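Local coordinates for protein Non-structural maintenance of chromosomes element 1 homolog (Xenopus laevis, PDB 7DG2) that probably acts as a RING-type E3 ubiquitin ligase, working with a MAGE-family partner as a subunit of the SMC5-SMC6 complex in DNA repair, at residues V68-R82 and R155-E168. Residues are numbered along the deposited sequence; the frame is centred on the assembly and turned at random.
With ACT (acetate ion), chain D.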
# COMPACT_ATOMS: atom_id res chain seq x y z
N VAL A 68 -7.22 16.76 -11.71
CA VAL A 68 -7.26 16.51 -13.15
C VAL A 68 -5.86 16.15 -13.63
O VAL A 68 -4.89 16.82 -13.27
CB VAL A 68 -7.80 17.72 -13.92
CG1 VAL A 68 -7.72 17.48 -15.42
CG2 VAL A 68 -9.23 18.02 -13.51
N GLY A 69 -5.76 15.10 -14.45
CA GLY A 69 -4.47 14.72 -15.00
C GLY A 69 -3.99 15.75 -16.02
O GLY A 69 -4.75 16.15 -16.92
N GLU A 70 -2.74 16.21 -15.87
CA GLU A 70 -2.21 17.21 -16.79
C GLU A 70 -2.18 16.70 -18.22
O GLU A 70 -2.44 17.46 -19.16
CB GLU A 70 -0.80 17.62 -16.36
CG GLU A 70 -0.79 18.38 -15.06
CD GLU A 70 0.54 19.04 -14.79
OE1 GLU A 70 1.54 18.60 -15.37
OE2 GLU A 70 0.56 19.98 -13.97
N GLU A 71 -1.86 15.43 -18.41
CA GLU A 71 -1.78 14.88 -19.77
C GLU A 71 -3.16 14.54 -20.31
O GLU A 71 -3.57 15.03 -21.37
CB GLU A 71 -0.88 13.65 -19.79
CG GLU A 71 0.53 13.90 -19.29
CD GLU A 71 1.52 12.89 -19.83
OE1 GLU A 71 2.73 13.03 -19.58
OE2 GLU A 71 1.08 11.95 -20.53
N ASP A 72 -3.91 13.71 -19.58
CA ASP A 72 -5.09 13.09 -20.15
C ASP A 72 -6.38 13.85 -19.86
O ASP A 72 -7.42 13.48 -20.42
CB ASP A 72 -5.21 11.64 -19.65
CG ASP A 72 -5.15 11.52 -18.13
OD1 ASP A 72 -5.49 12.49 -17.43
OD2 ASP A 72 -4.76 10.44 -17.65
N GLY A 73 -6.35 14.88 -19.02
CA GLY A 73 -7.56 15.61 -18.71
C GLY A 73 -8.60 14.84 -17.93
O GLY A 73 -9.71 15.35 -17.73
N LEU A 74 -8.28 13.64 -17.47
CA LEU A 74 -9.21 12.82 -16.71
C LEU A 74 -9.25 13.26 -15.24
O LEU A 74 -8.30 13.84 -14.71
CB LEU A 74 -8.82 11.35 -16.80
CG LEU A 74 -8.77 10.76 -18.20
CD1 LEU A 74 -8.19 9.36 -18.16
CD2 LEU A 74 -10.16 10.76 -18.82
N THR A 75 -10.39 12.99 -14.60
CA THR A 75 -10.54 13.25 -13.17
C THR A 75 -9.97 12.07 -12.37
O THR A 75 -10.17 10.91 -12.73
CB THR A 75 -12.01 13.48 -12.82
OG1 THR A 75 -12.44 14.73 -13.39
CG2 THR A 75 -12.23 13.52 -11.31
N TYR A 76 -9.23 12.39 -11.31
CA TYR A 76 -8.67 11.39 -10.41
C TYR A 76 -9.09 11.69 -8.98
O TYR A 76 -9.25 12.85 -8.59
CB TYR A 76 -7.12 11.38 -10.48
CG TYR A 76 -6.61 10.81 -11.78
CD1 TYR A 76 -6.45 11.62 -12.90
CD2 TYR A 76 -6.33 9.46 -11.90
CE1 TYR A 76 -6.00 11.09 -14.09
CE2 TYR A 76 -5.88 8.92 -13.09
CZ TYR A 76 -5.72 9.75 -14.19
OH TYR A 76 -5.27 9.23 -15.39
N TYR A 77 -9.28 10.62 -8.20
CA TYR A 77 -9.46 10.69 -6.76
C TYR A 77 -8.23 10.10 -6.09
O TYR A 77 -7.73 9.05 -6.51
CB TYR A 77 -10.70 9.92 -6.30
CG TYR A 77 -12.01 10.57 -6.70
CD1 TYR A 77 -12.45 10.53 -8.02
CD2 TYR A 77 -12.80 11.21 -5.76
CE1 TYR A 77 -13.65 11.13 -8.38
CE2 TYR A 77 -14.02 11.79 -6.12
CZ TYR A 77 -14.42 11.76 -7.43
OH TYR A 77 -15.63 12.34 -7.79
N ALA A 78 -7.73 10.77 -5.06
CA ALA A 78 -6.56 10.25 -4.35
C ALA A 78 -6.73 10.42 -2.84
O ALA A 78 -7.22 11.46 -2.38
CB ALA A 78 -5.27 10.94 -4.79
N LEU A 79 -6.29 9.41 -2.09
CA LEU A 79 -6.22 9.50 -0.63
C LEU A 79 -4.88 10.12 -0.28
O LEU A 79 -3.83 9.52 -0.54
CB LEU A 79 -6.37 8.11 -0.01
CG LEU A 79 -6.28 8.10 1.53
CD1 LEU A 79 -7.45 8.90 2.14
CD2 LEU A 79 -6.29 6.66 2.04
N VAL A 80 -4.90 11.32 0.29
CA VAL A 80 -3.67 12.07 0.51
C VAL A 80 -3.51 12.39 1.99
O VAL A 80 -4.48 12.56 2.74
CB VAL A 80 -3.61 13.36 -0.35
CG1 VAL A 80 -3.63 12.99 -1.82
CG2 VAL A 80 -4.76 14.30 -0.03
N ASN A 81 -2.26 12.46 2.42
CA ASN A 81 -1.92 12.94 3.74
C ASN A 81 -1.87 14.46 3.75
O ASN A 81 -1.54 15.09 2.74
CB ASN A 81 -0.57 12.36 4.16
CG ASN A 81 -0.15 12.83 5.51
OD1 ASN A 81 -0.95 12.85 6.44
ND2 ASN A 81 1.11 13.25 5.64
N ARG A 82 -2.21 15.06 4.88
CA ARG A 82 -2.36 16.50 4.93
C ARG A 82 -1.59 17.14 6.09
O ARG A 82 -1.83 18.31 6.41
CB ARG A 82 -3.84 16.88 4.98
CG ARG A 82 -4.50 16.90 3.58
CD ARG A 82 -3.91 18.06 2.78
NE ARG A 82 -4.12 18.06 1.33
CZ ARG A 82 -3.24 17.61 0.43
NH1 ARG A 82 -2.09 17.06 0.83
NH2 ARG A 82 -3.50 17.70 -0.87
N ARG A 155 8.39 7.40 -18.78
CA ARG A 155 8.16 7.22 -20.21
C ARG A 155 9.50 7.27 -20.91
O ARG A 155 10.11 8.35 -20.99
CB ARG A 155 7.22 8.29 -20.75
CG ARG A 155 5.74 8.02 -20.51
CD ARG A 155 4.91 8.39 -21.73
NE ARG A 155 4.93 9.83 -22.00
CZ ARG A 155 4.13 10.70 -21.39
NH1 ARG A 155 3.27 10.28 -20.47
NH2 ARG A 155 4.21 11.99 -21.68
N ASN A 156 9.98 6.13 -21.39
CA ASN A 156 11.20 6.07 -22.20
C ASN A 156 12.41 6.59 -21.44
O ASN A 156 13.28 7.27 -22.00
CB ASN A 156 11.03 6.84 -23.51
CG ASN A 156 9.91 6.28 -24.38
OD1 ASN A 156 9.75 5.07 -24.49
ND2 ASN A 156 9.13 7.17 -24.99
N GLY A 157 12.47 6.29 -20.14
CA GLY A 157 13.58 6.78 -19.35
C GLY A 157 13.49 8.24 -18.97
O GLY A 157 14.49 8.82 -18.56
N GLU A 158 12.32 8.86 -19.12
CA GLU A 158 12.08 10.20 -18.61
C GLU A 158 10.95 10.14 -17.59
O GLU A 158 10.05 9.30 -17.70
CB GLU A 158 11.75 11.19 -19.73
CG GLU A 158 12.82 11.19 -20.81
CD GLU A 158 12.73 12.35 -21.77
OE1 GLU A 158 12.27 13.44 -21.37
OE2 GLU A 158 13.12 12.17 -22.95
N TYR A 159 11.02 11.01 -16.59
CA TYR A 159 10.15 10.92 -15.43
C TYR A 159 9.51 12.27 -15.14
O TYR A 159 10.18 13.30 -15.15
CB TYR A 159 10.94 10.47 -14.19
CG TYR A 159 11.53 9.10 -14.37
CD1 TYR A 159 12.77 8.93 -14.98
CD2 TYR A 159 10.83 7.96 -13.97
CE1 TYR A 159 13.30 7.68 -15.17
CE2 TYR A 159 11.36 6.70 -14.15
CZ TYR A 159 12.60 6.57 -14.75
OH TYR A 159 13.16 5.33 -14.95
N THR A 160 8.21 12.25 -14.84
CA THR A 160 7.55 13.42 -14.30
C THR A 160 6.81 13.01 -13.03
O THR A 160 6.77 11.83 -12.67
CB THR A 160 6.59 14.06 -15.34
OG1 THR A 160 6.14 15.34 -14.87
CG2 THR A 160 5.40 13.15 -15.59
N LEU A 161 6.26 13.99 -12.33
CA LEU A 161 5.48 13.69 -11.13
C LEU A 161 4.16 13.04 -11.53
O LEU A 161 3.51 13.47 -12.48
CB LEU A 161 5.19 14.97 -10.34
CG LEU A 161 6.37 15.76 -9.82
CD1 LEU A 161 5.86 16.89 -8.95
CD2 LEU A 161 7.31 14.86 -9.03
N HIS A 162 3.77 12.00 -10.80
CA HIS A 162 2.45 11.41 -11.00
C HIS A 162 1.36 12.40 -10.57
O HIS A 162 1.58 13.26 -9.72
CB HIS A 162 2.33 10.10 -10.20
CG HIS A 162 1.21 9.20 -10.65
ND1 HIS A 162 -0.12 9.43 -10.33
CD2 HIS A 162 1.22 8.07 -11.39
CE1 HIS A 162 -0.87 8.49 -10.87
NE2 HIS A 162 -0.08 7.66 -11.53
N THR A 163 0.17 12.26 -11.17
CA THR A 163 -0.97 13.04 -10.69
C THR A 163 -1.14 12.90 -9.18
O THR A 163 -1.40 13.88 -8.48
CB THR A 163 -2.24 12.59 -11.41
OG1 THR A 163 -2.06 12.77 -12.82
CG2 THR A 163 -3.44 13.41 -10.94
N ARG A 164 -0.95 11.68 -8.65
CA ARG A 164 -1.05 11.47 -7.21
C ARG A 164 -0.09 12.37 -6.45
O ARG A 164 -0.43 12.94 -5.41
CB ARG A 164 -0.76 10.01 -6.88
CG ARG A 164 -0.91 9.73 -5.37
CD ARG A 164 -0.08 8.54 -4.95
NE ARG A 164 -0.33 8.11 -3.58
CZ ARG A 164 0.04 6.93 -3.11
NH1 ARG A 164 0.66 6.07 -3.90
NH2 ARG A 164 -0.21 6.58 -1.86
N CYS A 165 1.14 12.49 -6.96
CA CYS A 165 2.15 13.30 -6.29
C CYS A 165 1.77 14.78 -6.31
O CYS A 165 1.88 15.47 -5.29
CB CYS A 165 3.50 13.07 -6.95
SG CYS A 165 4.85 13.86 -6.06
N ILE A 166 1.33 15.28 -7.46
CA ILE A 166 0.91 16.68 -7.54
C ILE A 166 -0.27 16.95 -6.61
O ILE A 166 -0.32 17.98 -5.92
CB ILE A 166 0.58 17.05 -9.00
CG1 ILE A 166 1.78 16.76 -9.89
CG2 ILE A 166 0.13 18.50 -9.08
CD1 ILE A 166 1.46 16.79 -11.40
N MET A 167 -1.23 16.02 -6.56
CA MET A 167 -2.40 16.21 -5.70
C MET A 167 -1.99 16.30 -4.24
O MET A 167 -2.44 17.19 -3.51
CB MET A 167 -3.40 15.08 -5.92
CG MET A 167 -4.13 15.19 -7.28
SD MET A 167 -5.20 13.80 -7.68
CE MET A 167 -6.50 13.99 -6.44
N GLU A 168 -1.10 15.40 -3.79
CA GLU A 168 -0.73 15.43 -2.38
C GLU A 168 0.22 16.59 -2.06
O GLU A 168 0.12 17.20 -0.98
CB GLU A 168 -0.08 14.12 -1.97
CG GLU A 168 0.15 14.04 -0.47
CD GLU A 168 0.59 12.67 -0.03
OE1 GLU A 168 1.80 12.37 -0.12
OE2 GLU A 168 -0.30 11.88 0.36
C ACT D . 0.31 2.95 -2.61
O ACT D . 1.43 3.57 -2.54
OXT ACT D . -0.62 2.90 -1.74
CH3 ACT D . 0.05 2.18 -3.95
O HOH W 1 -1.11 15.16 -13.60
O HOH W 2 2.92 15.88 -15.46
O HOH W 3 -2.64 7.07 -0.05
O HOH W 4 -1.18 9.84 -1.38
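Arg155 and Glu71 meet end-on: NH2 donates to OE1 (2.8 Å) and NH1 to OE2 (2.8 Å), both on the syn side of the carboxylate, yet the two flat groups are turned 64° apart, a twisted version of the familiar bidentate salt bridge. At the far end of the contact, the backbone N of Asn81 donates a nearly straight bond to Glu168 OE2 (2.9 Å), reaching the carboxylate from above its plane. Glu168 leaves its helix with CG anti to the backbone N (chi1 -172°) and runs extended past Val80 to that backbone N-H; its OE1 accepts from the backbone of Met71 and Leu72 of the neighbouring Nse4 chain. A water carries OE2 on to Leu79 O and Arg164 NE. Arg82, bent at chi2, covers Val80 CG2 with one guanidinium face and spends its edge on two helix carbonyls, NH1 on Glu168 O and NH2 on Met167 O (both 2.9 Å). Another water links Thr163 OG1 to Glu70 N, and the Glu70 carboxylate oxygens accept from the backbone of Ile192 and Gln193. Between these polar ends, Met167 folds its CE against Ala78 CB (3.7 Å), with SD beside Tyr76 CB, while the Thr163 methyl comes obliquely to the Tyr76 ring. Further out, the Ile166 side chain lies at about a right angle to that of Glu70, its CD1 touching the carboxylate carbon. Strand 75-81, central in its antiparallel sheet, thus packs at -46° against helix segment 163-168, N-capped by His162 ND1, an interface consistent with tandem winged-helix domains in Nse1 and continuing into the Nse4-binding surface.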